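Side-chain contacts in 5'-deoxynucleotidase (PDB 1YNB), which probably hydrolyses 2'-deoxyribonucleoside 5'-phosphates to the deoxyribonucleoside and phosphate, as a metal-dependent homodimeric enzyme of the HD-domain family: residues T69-H74 / V118-A123; N43-I48 / K125-F130; E78-D83 / R100-S105; S26-L31 / A129-E134; V11-E16 / L104-S109. All coordinates share one frame; numbering follows the deposited sequence.

Contact 1. Residues T69-H74 / V118-A123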
# COMPACT_ATOMS: atom_id res chain seq x y z
N THR A 69 17.78 3.32 9.42
CA THR A 69 18.58 2.80 8.33
C THR A 69 19.12 1.43 8.62
O THR A 69 19.12 0.55 7.76
CB THR A 69 19.76 3.78 8.00
OG1 THR A 69 19.23 5.07 7.76
CG2 THR A 69 20.51 3.32 6.79
N ALA A 70 19.59 1.23 9.84
CA ALA A 70 20.13 -0.05 10.20
C ALA A 70 19.04 -1.12 10.11
O ALA A 70 19.31 -2.27 9.75
CB ALA A 70 20.67 0.00 11.66
N ALA A 71 17.82 -0.75 10.45
CA ALA A 71 16.70 -1.70 10.37
C ALA A 71 16.46 -2.08 8.90
O ALA A 71 16.11 -3.23 8.59
CB ALA A 71 15.43 -1.06 10.94
N LEU A 72 16.64 -1.13 7.98
CA LEU A 72 16.44 -1.45 6.56
C LEU A 72 17.41 -2.50 6.06
O LEU A 72 17.07 -3.31 5.19
CB LEU A 72 16.58 -0.21 5.70
CG LEU A 72 15.51 0.85 5.85
CD1 LEU A 72 15.96 2.12 5.08
CD2 LEU A 72 14.18 0.30 5.27
N PHE A 73 18.65 -2.46 6.56
CA PHE A 73 19.68 -3.42 6.17
C PHE A 73 19.67 -4.72 6.96
O PHE A 73 20.44 -5.65 6.67
CB PHE A 73 21.07 -2.78 6.31
CG PHE A 73 21.40 -1.81 5.22
CD1 PHE A 73 22.00 -2.25 4.04
CD2 PHE A 73 21.04 -0.48 5.33
CE1 PHE A 73 22.23 -1.36 2.96
CE2 PHE A 73 21.25 0.43 4.26
CZ PHE A 73 21.85 -0.02 3.08
N HIS A 74 18.81 -4.80 7.96
CA HIS A 74 18.75 -5.95 8.85
C HIS A 74 18.60 -7.33 8.21
O HIS A 74 19.36 -8.24 8.52
CB HIS A 74 17.65 -5.72 9.89
CG HIS A 74 17.73 -6.65 11.06
ND1 HIS A 74 16.62 -7.07 11.76
CD2 HIS A 74 18.80 -7.22 11.67
CE1 HIS A 74 17.00 -7.85 12.75
NE2 HIS A 74 18.32 -7.96 12.72
N VAL A 118 20.31 -2.49 19.28
CA VAL A 118 19.23 -2.82 20.20
C VAL A 118 17.90 -2.26 19.70
O VAL A 118 16.88 -2.91 19.86
CB VAL A 118 19.48 -2.34 21.64
CG1 VAL A 118 18.28 -2.58 22.48
CG2 VAL A 118 20.63 -3.13 22.23
N TYR A 119 17.91 -1.08 19.09
CA TYR A 119 16.66 -0.54 18.57
C TYR A 119 16.20 -1.38 17.36
O TYR A 119 15.00 -1.57 17.16
CB TYR A 119 16.80 0.93 18.14
CG TYR A 119 17.13 1.84 19.30
CD1 TYR A 119 16.26 1.96 20.39
CD2 TYR A 119 18.35 2.54 19.34
CE1 TYR A 119 16.59 2.73 21.50
CE2 TYR A 119 18.69 3.32 20.45
CZ TYR A 119 17.80 3.40 21.53
OH TYR A 119 18.14 4.12 22.65
N VAL A 120 17.15 -1.87 16.58
CA VAL A 120 16.82 -2.67 15.41
C VAL A 120 16.21 -3.98 15.88
O VAL A 120 15.18 -4.43 15.35
CB VAL A 120 18.07 -2.97 14.55
CG1 VAL A 120 17.70 -3.85 13.34
CG2 VAL A 120 18.66 -1.64 14.04
N SER A 121 16.83 -4.59 16.89
CA SER A 121 16.36 -5.86 17.42
C SER A 121 14.94 -5.75 17.98
O SER A 121 14.09 -6.60 17.68
CB SER A 121 17.29 -6.35 18.54
OG SER A 121 16.93 -7.66 18.95
N ASP A 122 14.68 -4.73 18.79
CA ASP A 122 13.36 -4.51 19.37
C ASP A 122 12.34 -4.18 18.27
O ASP A 122 11.17 -4.62 18.33
CB ASP A 122 13.37 -3.35 20.36
CG ASP A 122 13.70 -3.78 21.81
OD1 ASP A 122 14.02 -4.97 22.08
OD2 ASP A 122 13.63 -2.90 22.67
N ALA A 123 12.76 -3.38 17.29
CA ALA A 123 11.83 -2.98 16.21
C ALA A 123 11.39 -4.17 15.36
O ALA A 123 10.22 -4.22 14.93
CB ALA A 123 12.50 -1.89 15.31
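Val120 packs against His74 and Ala70 with no hydrogen bond crossing the contact; the shortest backbone bond inside the two segments is the helical one from Ala123 N to Tyr119 O at 2.9 Å. On the other side His74 N reaches Ala71 O at 3.2 Å. Val120 carries the meeting with its two branches. CG1, anti to the backbone N (chi1 179°), lies over one face of the His74 imidazole, 3.8 Å from the ring centroid and 17° off the normal: a CH-pi contact, displaced toward the rim so that His74 CG is its closest atom at 3.6 Å. CG2 turns the other way and presses on Ala70 CB at 3.5 Å, with Ala71 N at 3.8 Å. The small side chains of Ala70 and Ala71 allow a close approach, 5.1 Å between Ala71 CA and Val120 CA. His74 also touches Asp124, and the two fit the histidine and aspartate positions of an HD-type metal site, although no metal is bound here. With an alanine at His74, Val120 CG1 would probably lose the ring it lies on, and a gap would open beside Asp124. Val120 covers one ring face with methyl carbon and makes no hydrogen bond to ND1 or NE2, so it does not compete for their lone pairs, which is consistent with a metal-ligand role.

Contact 2. Residues N43-I48 / K125-F130. Unlike the reference sequence in segment 43-48: Asn43 (reference Ser).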
# COMPACT_ATOMS: atom_id res chain seq x y z
N ASN A 43 10.65 -4.86 6.81
CA ASN A 43 11.79 -3.92 7.04
C ASN A 43 11.33 -2.47 7.01
O ASN A 43 11.82 -1.61 7.77
CB ASN A 43 12.84 -4.09 5.96
CG ASN A 43 13.47 -5.46 5.97
OD1 ASN A 43 13.90 -5.95 4.92
ND2 ASN A 43 13.55 -6.08 7.15
N PHE A 44 10.42 -2.17 6.09
CA PHE A 44 9.86 -0.84 5.99
C PHE A 44 9.29 -0.40 7.31
O PHE A 44 9.66 0.65 7.85
CB PHE A 44 8.74 -0.79 4.91
CG PHE A 44 7.91 0.47 4.94
CD1 PHE A 44 8.43 1.70 4.45
CD2 PHE A 44 6.60 0.45 5.45
CE1 PHE A 44 7.67 2.84 4.50
CE2 PHE A 44 5.82 1.63 5.50
CZ PHE A 44 6.38 2.84 5.02
N ARG A 45 8.33 -1.18 7.83
CA ARG A 45 7.72 -0.73 9.06
C ARG A 45 8.65 -0.89 10.25
O ARG A 45 8.58 -0.07 11.18
CB ARG A 45 6.38 -1.43 9.33
CG ARG A 45 5.69 -0.84 10.54
CD ARG A 45 4.20 -1.12 10.62
NE ARG A 45 3.92 -2.56 10.70
CZ ARG A 45 2.71 -3.05 10.99
NH1 ARG A 45 1.70 -2.24 11.22
NH2 ARG A 45 2.51 -4.36 10.99
N ALA A 46 9.53 -1.89 10.23
CA ALA A 46 10.44 -2.05 11.35
C ALA A 46 11.37 -0.82 11.40
O ALA A 46 11.74 -0.37 12.50
CB ALA A 46 11.27 -3.31 11.19
N ALA A 47 11.74 -0.31 10.22
CA ALA A 47 12.60 0.88 10.18
C ALA A 47 11.91 2.07 10.80
O ALA A 47 12.50 2.77 11.63
CB ALA A 47 13.06 1.17 8.73
N ILE A 48 10.64 2.30 10.46
CA ILE A 48 9.90 3.37 11.07
C ILE A 48 9.77 3.13 12.58
O ILE A 48 9.95 4.05 13.41
CB ILE A 48 8.53 3.52 10.35
CG1 ILE A 48 8.78 4.00 8.92
CG2 ILE A 48 7.58 4.50 11.09
CD1 ILE A 48 7.54 4.02 8.05
N LYS A 125 11.16 -7.33 16.34
CA LYS A 125 10.15 -8.07 17.14
C LYS A 125 8.83 -7.31 17.33
O LYS A 125 7.74 -7.90 17.33
CB LYS A 125 10.73 -8.39 18.53
CG LYS A 125 11.94 -9.28 18.46
CD LYS A 125 12.40 -9.54 19.90
CE LYS A 125 13.88 -9.82 20.01
NZ LYS A 125 14.26 -9.54 21.44
N LEU A 126 8.88 -6.00 17.52
CA LEU A 126 7.65 -5.25 17.67
C LEU A 126 6.88 -5.25 16.35
O LEU A 126 5.64 -5.28 16.39
CB LEU A 126 7.90 -3.78 18.03
CG LEU A 126 7.70 -3.29 19.47
CD1 LEU A 126 7.73 -1.75 19.45
CD2 LEU A 126 6.34 -3.77 20.06
N GLU A 127 7.58 -5.13 15.23
CA GLU A 127 6.91 -5.12 13.92
C GLU A 127 6.11 -6.44 13.78
O GLU A 127 4.93 -6.47 13.33
CB GLU A 127 7.92 -4.98 12.79
CG GLU A 127 7.32 -4.44 11.46
CD GLU A 127 6.41 -5.45 10.73
OE1 GLU A 127 6.76 -6.66 10.64
OE2 GLU A 127 5.34 -5.00 10.23
N LEU A 128 6.79 -7.53 14.12
CA LEU A 128 6.16 -8.86 14.07
C LEU A 128 4.93 -8.92 14.97
O LEU A 128 3.88 -9.43 14.56
CB LEU A 128 7.17 -9.94 14.51
CG LEU A 128 6.63 -11.37 14.69
CD1 LEU A 128 6.18 -11.97 13.35
CD2 LEU A 128 7.75 -12.19 15.22
N ALA A 129 5.03 -8.39 16.20
CA ALA A 129 3.88 -8.39 17.10
C ALA A 129 2.72 -7.57 16.50
O ALA A 129 1.56 -7.98 16.56
CB ALA A 129 4.26 -7.82 18.51
N PHE A 130 3.01 -6.40 15.93
CA PHE A 130 1.93 -5.61 15.31
C PHE A 130 1.28 -6.41 14.15
O PHE A 130 0.04 -6.41 14.01
CB PHE A 130 2.46 -4.29 14.71
CG PHE A 130 2.37 -3.14 15.67
CD1 PHE A 130 3.35 -2.97 16.66
CD2 PHE A 130 1.33 -2.23 15.58
CE1 PHE A 130 3.26 -1.88 17.56
CE2 PHE A 130 1.22 -1.16 16.45
CZ PHE A 130 2.20 -0.97 17.46
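Arg45 grips Glu127 side-on, with NE and NH2 both donating to the single oxygen OE2, at 2.9 Å from NE and 3.0 Å from NH2. That oxygen lies almost in the guanidinium plane; NE meets its anti lone pair (N-H...O angle 151°), while NH2 comes from above the carboxylate plane. Lys21 of the second subunit adds a salt bridge to OE2, and Arg45 NH2 also pairs with Glu134. The other oxygen, Glu127 OE1, is hydrogen-bonded to His42 ND1; as His42 probably belongs to the HD-type metal site, Glu127 looks like a second-shell residue that orients it. The axes of segments 43-48 and 125-130, on helices 39-56 and 117-135 of the HD-domain bundle, cross at 117°. A bend at chi3 (61°) swings the Arg45 head round so that one guanidinium face lies under Phe130 CB, 3.7 Å from NH2. Nearer the backbones, Glu127 CG sits 3.6 Å from Ala46 N, and its CB is 4.1 Å from Ala46 CB.

Contact 3. Residues E78-D83 / R100-S105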
# COMPACT_ATOMS: atom_id res chain seq x y z
N GLU A 78 18.77 -11.90 3.39
CA GLU A 78 17.70 -12.86 3.08
C GLU A 78 17.32 -12.85 1.59
O GLU A 78 16.59 -13.74 1.09
CB GLU A 78 16.47 -12.58 3.96
CG GLU A 78 16.73 -12.87 5.45
CD GLU A 78 15.51 -12.69 6.32
OE1 GLU A 78 14.50 -12.11 5.85
OE2 GLU A 78 15.55 -13.10 7.51
N ALA A 79 17.83 -11.85 0.86
CA ALA A 79 17.59 -11.76 -0.57
C ALA A 79 18.19 -13.01 -1.19
O ALA A 79 17.72 -13.49 -2.22
CB ALA A 79 18.26 -10.53 -1.15
N ARG A 80 19.26 -13.50 -0.56
CA ARG A 80 19.96 -14.70 -1.00
C ARG A 80 19.63 -15.91 -0.13
O ARG A 80 19.65 -17.04 -0.62
CB ARG A 80 21.48 -14.48 -0.97
CG ARG A 80 21.96 -13.40 -1.92
CD ARG A 80 23.43 -12.97 -1.64
NE ARG A 80 23.76 -11.83 -2.49
CZ ARG A 80 24.88 -11.69 -3.19
NH1 ARG A 80 25.82 -12.63 -3.15
NH2 ARG A 80 25.03 -10.64 -4.00
N THR A 81 19.34 -15.69 1.14
CA THR A 81 19.11 -16.84 2.04
C THR A 81 17.66 -17.19 2.35
O THR A 81 17.41 -18.26 2.91
CB THR A 81 19.82 -16.64 3.39
OG1 THR A 81 19.11 -15.67 4.17
CG2 THR A 81 21.25 -16.16 3.18
N MET A 82 16.74 -16.31 1.99
CA MET A 82 15.32 -16.50 2.28
C MET A 82 15.05 -16.19 3.75
O MET A 82 15.99 -16.12 4.57
CB MET A 82 14.87 -17.94 1.99
CG MET A 82 15.12 -18.41 0.56
SD MET A 82 14.66 -20.16 0.30
CE MET A 82 12.81 -20.01 0.52
N ASP A 83 13.78 -15.97 4.08
CA ASP A 83 13.37 -15.70 5.45
C ASP A 83 13.27 -17.07 6.10
O ASP A 83 12.27 -17.76 5.93
CB ASP A 83 11.99 -15.02 5.48
CG ASP A 83 11.45 -14.84 6.89
OD1 ASP A 83 10.28 -14.44 7.04
OD2 ASP A 83 12.20 -15.09 7.86
N ARG A 100 26.04 -11.58 3.76
CA ARG A 100 26.15 -10.13 3.83
C ARG A 100 27.45 -9.61 3.22
O ARG A 100 27.47 -8.58 2.52
CB ARG A 100 26.06 -9.64 5.27
CG ARG A 100 26.38 -8.16 5.40
CD ARG A 100 25.39 -7.44 6.27
NE ARG A 100 25.75 -7.46 7.68
CZ ARG A 100 24.92 -7.08 8.66
NH1 ARG A 100 23.68 -6.66 8.36
NH2 ARG A 100 25.32 -7.10 9.93
N GLU A 101 28.53 -10.32 3.50
CA GLU A 101 29.84 -9.95 3.00
C GLU A 101 29.79 -9.73 1.49
O GLU A 101 30.02 -8.62 0.99
CB GLU A 101 30.85 -11.07 3.31
CG GLU A 101 32.26 -10.55 3.49
CD GLU A 101 32.36 -9.64 4.69
OE1 GLU A 101 32.27 -10.17 5.84
OE2 GLU A 101 32.49 -8.40 4.50
N GLU A 102 29.48 -10.82 0.78
CA GLU A 102 29.40 -10.81 -0.67
C GLU A 102 28.34 -9.84 -1.17
O GLU A 102 28.55 -9.15 -2.16
CB GLU A 102 29.09 -12.22 -1.16
CG GLU A 102 29.84 -13.29 -0.41
CD GLU A 102 29.90 -14.60 -1.17
OE1 GLU A 102 28.91 -14.93 -1.86
OE2 GLU A 102 30.94 -15.29 -1.07
N GLN A 103 27.21 -9.78 -0.48
CA GLN A 103 26.15 -8.88 -0.89
C GLN A 103 26.59 -7.42 -0.85
O GLN A 103 26.26 -6.65 -1.76
CB GLN A 103 24.93 -9.08 -0.01
CG GLN A 103 23.70 -8.33 -0.45
CD GLN A 103 22.53 -8.58 0.49
OE1 GLN A 103 22.64 -8.39 1.71
NE2 GLN A 103 21.40 -9.03 -0.08
N LEU A 104 27.37 -7.04 0.16
CA LEU A 104 27.81 -5.65 0.27
C LEU A 104 29.21 -5.35 -0.25
O LEU A 104 29.78 -4.30 0.05
CB LEU A 104 27.71 -5.18 1.73
CG LEU A 104 26.27 -5.18 2.27
CD1 LEU A 104 26.29 -4.87 3.73
CD2 LEU A 104 25.43 -4.16 1.51
N SER A 105 29.75 -6.27 -1.05
CA SER A 105 31.10 -6.09 -1.61
C SER A 105 31.28 -4.75 -2.34
O SER A 105 32.38 -4.22 -2.41
CB SER A 105 31.42 -7.23 -2.58
OG SER A 105 30.55 -7.23 -3.70
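Arg80 and Gln103 supply most of the surface buried here, their side chains running alongside one another, each reaching toward the other's backbone. Arg80 runs out straight from CG to NE and lays one face of its guanidinium on the backbone of the other helix: Gln103 CA is 3.7 Å from Arg80 NH2, and the carbonyl carbon of Glu102 lies over the same face. Arg80 NE is 3.9 Å from Gln103 CB. The charge of the arginine is answered by Glu16, whose OE2 forms a salt bridge with NE; Glu102 OE1, at 4.1 Å from Arg80 NH1, is a looser neighbour of opposite charge, beyond salt-bridge range.

Gln103 has its CG anti to the backbone N (chi1 -173°) and continues fully extended, which carries its amide across to the other segment. There NE2 comes to 3.6 Å from Ala79 CB, and it donates to Leu76 O and to Glu16 OE2. The same carboxylate oxygen is thus gripped by both Arg80 and Gln103, which would tie the two side chains together through a shared negative charge. Glu102 adds its CB against Arg80 NH1 at 3.8 Å. The contact is packing between short helices within the HD-domain fold: helix 78-81 lies against the C-terminal end of helix 96-103, helix 8-18 brings in Glu16 beside them, and Trp171 of the second subunit packs on Arg80.

Contact 4. Residues S26-L31 / A129-E134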
# COMPACT_ATOMS: atom_id res chain seq x y z
N SER A 26 8.03 -15.83 5.53
CA SER A 26 7.61 -17.24 5.51
C SER A 26 6.83 -17.86 6.62
O SER A 26 6.09 -18.85 6.35
CB SER A 26 8.83 -18.13 5.23
OG SER A 26 9.75 -18.03 6.32
N GLY A 27 7.01 -17.36 7.83
CA GLY A 27 6.33 -17.89 9.01
C GLY A 27 4.82 -17.85 8.88
O GLY A 27 4.11 -18.70 9.45
N TRP A 28 4.32 -16.87 8.13
CA TRP A 28 2.88 -16.77 7.93
C TRP A 28 2.24 -17.79 7.00
O TRP A 28 1.04 -18.05 7.12
CB TRP A 28 2.49 -15.43 7.36
CG TRP A 28 3.06 -14.24 8.12
CD1 TRP A 28 3.95 -13.33 7.63
CD2 TRP A 28 2.77 -13.86 9.47
NE1 TRP A 28 4.24 -12.38 8.61
CE2 TRP A 28 3.53 -12.69 9.75
CE3 TRP A 28 1.95 -14.39 10.49
CZ2 TRP A 28 3.48 -12.06 10.99
CZ3 TRP A 28 1.91 -13.77 11.73
CH2 TRP A 28 2.68 -12.60 11.97
N LEU A 29 3.00 -18.31 6.06
CA LEU A 29 2.47 -19.24 5.08
C LEU A 29 1.83 -20.48 5.68
O LEU A 29 0.81 -20.93 5.17
CB LEU A 29 3.56 -19.67 4.11
CG LEU A 29 4.20 -18.51 3.32
CD1 LEU A 29 5.48 -19.00 2.68
CD2 LEU A 29 3.21 -17.97 2.30
N LYS A 30 2.43 -21.03 6.73
CA LYS A 30 1.86 -22.23 7.34
C LYS A 30 0.55 -21.96 8.05
O LYS A 30 -0.22 -22.91 8.33
CB LYS A 30 2.87 -22.91 8.27
CG LYS A 30 3.21 -22.13 9.49
CD LYS A 30 4.33 -22.86 10.24
CE LYS A 30 4.78 -22.07 11.47
NZ LYS A 30 5.26 -20.67 11.12
N LEU A 31 0.26 -20.69 8.33
CA LEU A 31 -1.01 -20.34 8.96
C LEU A 31 -2.10 -20.21 7.91
O LEU A 31 -3.25 -19.90 8.25
CB LEU A 31 -0.92 -19.02 9.71
CG LEU A 31 -0.41 -19.04 11.14
CD1 LEU A 31 0.97 -19.64 11.14
CD2 LEU A 31 -0.40 -17.61 11.72
N ALA A 129 5.03 -8.39 16.20
CA ALA A 129 3.88 -8.39 17.10
C ALA A 129 2.72 -7.57 16.50
O ALA A 129 1.56 -7.98 16.56
CB ALA A 129 4.26 -7.82 18.51
N PHE A 130 3.01 -6.40 15.93
CA PHE A 130 1.93 -5.61 15.31
C PHE A 130 1.28 -6.41 14.15
O PHE A 130 0.04 -6.41 14.01
CB PHE A 130 2.46 -4.29 14.71
CG PHE A 130 2.37 -3.14 15.67
CD1 PHE A 130 3.35 -2.97 16.66
CD2 PHE A 130 1.33 -2.23 15.58
CE1 PHE A 130 3.26 -1.88 17.56
CE2 PHE A 130 1.22 -1.16 16.45
CZ PHE A 130 2.20 -0.97 17.46
N GLN A 131 2.11 -7.07 13.34
CA GLN A 131 1.61 -7.81 12.18
C GLN A 131 0.83 -9.05 12.67
O GLN A 131 -0.15 -9.48 12.03
CB GLN A 131 2.75 -8.23 11.26
CG GLN A 131 2.25 -8.86 9.93
CD GLN A 131 1.32 -7.96 9.11
OE1 GLN A 131 1.78 -7.02 8.45
NE2 GLN A 131 0.01 -8.26 9.13
N GLY A 132 1.23 -9.56 13.82
CA GLY A 132 0.53 -10.71 14.42
C GLY A 132 -0.89 -10.30 14.86
O GLY A 132 -1.87 -11.03 14.63
N VAL A 133 -0.99 -9.13 15.51
CA VAL A 133 -2.28 -8.61 15.95
C VAL A 133 -3.14 -8.32 14.72
O VAL A 133 -4.34 -8.61 14.73
CB VAL A 133 -2.11 -7.32 16.77
CG1 VAL A 133 -3.44 -6.59 16.97
CG2 VAL A 133 -1.57 -7.70 18.16
N GLU A 134 -2.54 -7.75 13.67
CA GLU A 134 -3.31 -7.41 12.44
C GLU A 134 -3.80 -8.69 11.76
O GLU A 134 -4.95 -8.76 11.32
CB GLU A 134 -2.43 -6.60 11.48
CG GLU A 134 -2.20 -5.21 12.07
CD GLU A 134 -0.89 -4.53 11.63
OE1 GLU A 134 -0.65 -3.41 12.13
OE2 GLU A 134 -0.13 -5.10 10.81
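Trp28 is the residue through which the irregular loop between helices 8-18 and 39-56 lies on Gln131 and Gly132 of helix 117-135, a long helix of the HD-domain bundle. The loop turns in a helix-like path without regular helical bonding. At its start Ser26 OG is tied to Asp83 O and to His85 ND1. Gly27 follows, and its carbonyl oxygen takes a hydrogen bond from Lys30 NZ at 2.8 Å, in the carbonyl plane and on a lone pair, closing a small side-chain loop over the turn. Then comes Trp28, its CG swung opposite the carbonyl carbon (chi1 -51°), which points the indole toward helix 117-135. The benzene part does the touching: CZ2 meets Gln131 CG at 3.6 Å, with Gln131 CB at 3.9 Å. Ring and amide planes stand 79° apart. Indole NE1 bonds to Glu37 OE1, Tyr135 meets the ring edge-to-face, and Gln131 OE1 accepts from Lys21 of the second subunit. Replacing the indole of Trp28 by a leucine side chain would probably leave Glu37 OE1 without this donor and open a gap between the loop and the helix. Farther along, Leu31 N bonds back to Trp28 O at 3.0 Å, completing the turn. Trp28 CH2 rests against the helix backbone, 3.8 Å from Gly132 CA.

Contact 5. Residues V11-E16 / L104-S109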
# COMPACT_ATOMS: atom_id res chain seq x y z
N VAL A 11 24.25 -1.13 -9.41
CA VAL A 11 22.97 -1.36 -10.08
C VAL A 11 22.51 -2.80 -9.78
O VAL A 11 21.36 -3.00 -9.44
CB VAL A 11 23.10 -1.07 -11.61
CG1 VAL A 11 21.91 -1.64 -12.40
CG2 VAL A 11 23.16 0.45 -11.80
N LYS A 12 23.38 -3.78 -9.86
CA LYS A 12 22.93 -5.15 -9.54
C LYS A 12 22.45 -5.26 -8.10
O LYS A 12 21.48 -5.98 -7.80
CB LYS A 12 24.05 -6.17 -9.83
CG LYS A 12 23.93 -6.73 -11.24
CD LYS A 12 25.03 -7.70 -11.61
CE LYS A 12 24.66 -8.44 -12.94
NZ LYS A 12 23.99 -7.57 -14.00
N PHE A 13 23.13 -4.58 -7.17
CA PHE A 13 22.71 -4.60 -5.79
C PHE A 13 21.29 -4.00 -5.65
O PHE A 13 20.46 -4.53 -4.89
CB PHE A 13 23.70 -3.81 -4.90
CG PHE A 13 23.23 -3.61 -3.48
CD1 PHE A 13 23.24 -4.65 -2.57
CD2 PHE A 13 22.78 -2.35 -3.05
CE1 PHE A 13 22.80 -4.46 -1.26
CE2 PHE A 13 22.34 -2.15 -1.73
CZ PHE A 13 22.35 -3.20 -0.84
N ILE A 14 20.99 -2.92 -6.37
CA ILE A 14 19.67 -2.32 -6.24
C ILE A 14 18.60 -3.30 -6.78
O ILE A 14 17.53 -3.41 -6.19
CB ILE A 14 19.59 -0.95 -6.95
CG1 ILE A 14 20.47 0.05 -6.14
CG2 ILE A 14 18.14 -0.40 -6.94
CD1 ILE A 14 20.84 1.38 -6.88
N HIS A 15 18.92 -4.00 -7.87
CA HIS A 15 18.00 -5.01 -8.44
C HIS A 15 17.83 -6.09 -7.39
O HIS A 15 16.70 -6.57 -7.13
CB HIS A 15 18.58 -5.65 -9.71
CG HIS A 15 18.38 -4.83 -10.96
ND1 HIS A 15 17.16 -4.28 -11.30
CD2 HIS A 15 19.25 -4.46 -11.93
CE1 HIS A 15 17.29 -3.60 -12.42
NE2 HIS A 15 18.54 -3.70 -12.83
N GLU A 16 18.94 -6.48 -6.77
CA GLU A 16 18.88 -7.55 -5.76
C GLU A 16 18.03 -7.17 -4.57
O GLU A 16 17.29 -7.99 -4.03
CB GLU A 16 20.31 -7.94 -5.28
CG GLU A 16 20.29 -8.95 -4.12
CD GLU A 16 21.68 -9.49 -3.75
OE1 GLU A 16 22.65 -9.16 -4.47
OE2 GLU A 16 21.79 -10.25 -2.77
N LEU A 104 27.37 -7.04 0.16
CA LEU A 104 27.81 -5.65 0.27
C LEU A 104 29.21 -5.35 -0.25
O LEU A 104 29.78 -4.30 0.05
CB LEU A 104 27.71 -5.18 1.73
CG LEU A 104 26.27 -5.18 2.27
CD1 LEU A 104 26.29 -4.87 3.73
CD2 LEU A 104 25.43 -4.16 1.51
N SER A 105 29.75 -6.27 -1.05
CA SER A 105 31.10 -6.09 -1.61
C SER A 105 31.28 -4.75 -2.34
O SER A 105 32.38 -4.22 -2.41
CB SER A 105 31.42 -7.23 -2.58
OG SER A 105 30.55 -7.23 -3.70
N TRP A 106 30.19 -4.20 -2.86
CA TRP A 106 30.27 -2.93 -3.57
C TRP A 106 30.61 -1.76 -2.64
O TRP A 106 31.04 -0.71 -3.10
CB TRP A 106 28.95 -2.63 -4.29
CG TRP A 106 27.79 -2.47 -3.37
CD1 TRP A 106 26.98 -3.45 -2.89
CD2 TRP A 106 27.36 -1.25 -2.74
NE1 TRP A 106 26.07 -2.92 -2.00
CE2 TRP A 106 26.28 -1.58 -1.89
CE3 TRP A 106 27.79 0.09 -2.81
CZ2 TRP A 106 25.62 -0.62 -1.10
CZ3 TRP A 106 27.13 1.05 -2.03
CH2 TRP A 106 26.06 0.68 -1.19
N MET A 107 30.40 -1.93 -1.34
CA MET A 107 30.70 -0.84 -0.42
C MET A 107 32.19 -0.81 -0.12
O MET A 107 32.79 -1.84 0.20
CB MET A 107 29.94 -1.00 0.89
CG MET A 107 28.45 -0.91 0.74
SD MET A 107 27.63 -0.87 2.34
CE MET A 107 27.69 0.92 2.67
N GLU A 108 32.77 0.38 -0.26
CA GLU A 108 34.19 0.58 0.01
C GLU A 108 34.36 0.12 1.45
O GLU A 108 35.24 -0.68 1.77
CB GLU A 108 34.56 2.06 -0.10
CG GLU A 108 33.36 3.01 -0.24
CD GLU A 108 32.26 2.75 0.79
OE1 GLU A 108 32.53 2.84 2.01
OE2 GLU A 108 31.11 2.47 0.37
N SER A 109 33.46 0.62 2.29
CA SER A 109 33.44 0.30 3.71
C SER A 109 31.98 0.18 4.16
O SER A 109 31.07 0.76 3.56
CB SER A 109 34.13 1.41 4.50
OG SER A 109 33.50 2.66 4.26
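Phe13 and Trp106 are brought together by two different first torsions. Phe13 has CG opposite its backbone N (chi1 172°), pointing the ring off helix 8-18, while Trp106 holds CG between its own N and carbonyl carbon (chi1 63°), the crowded position, folding the indole back toward that helix. As a result Trp106 NE1 sits over the middle of one Phe13 face, 3.3 Å from Phe13 CG. The phenyl and the five-membered ring have centroids 4.3 Å apart and planes at 40°, an oblique aromatic pair. Trp106 belongs to a type I beta turn from Leu104 to Met107, closed by Met107 N to Leu104 O at 2.8 Å; within the HD-domain fold this turn follows helix 96-103 and packs against helix 8-18, joining the two parts of the chain. Trp106 also touches Asp9 and Val10, about one turn before Phe13 on helix 8-18. The six-membered part of the indole reaches on, with CZ2 3.7 Å from Phe13 CE2, and Leu104 CD2 adds a methyl at 3.8 Å from Phe13 CE1.

How the contacts relate
From the N terminus, helix 8-18 opens contact 5, the loop at 26-31 opens contact 4, helix 39-56 contact 2, helix 61-73 contact 1 and helix 78-81 contact 3. Contact 3 closes first, at 100-105. Contacts 1, 2 and 4 then close along helix 117-135: contact 3 lies within 1, and 1 within both 2 and 4, while 2 and 4 end on overlapping segments of that helix. Contact 5 breaks this order: it closes at 104-109, overlapping contact 3 at Leu104 and Ser105, and crosses contacts 1, 2 and 4. Helix 117-135 thus gathers the central helices and the early loop, while Glu16 joins contact 5 to contact 3 and Leu128 of contact 2 packs on Trp28 of contact 4.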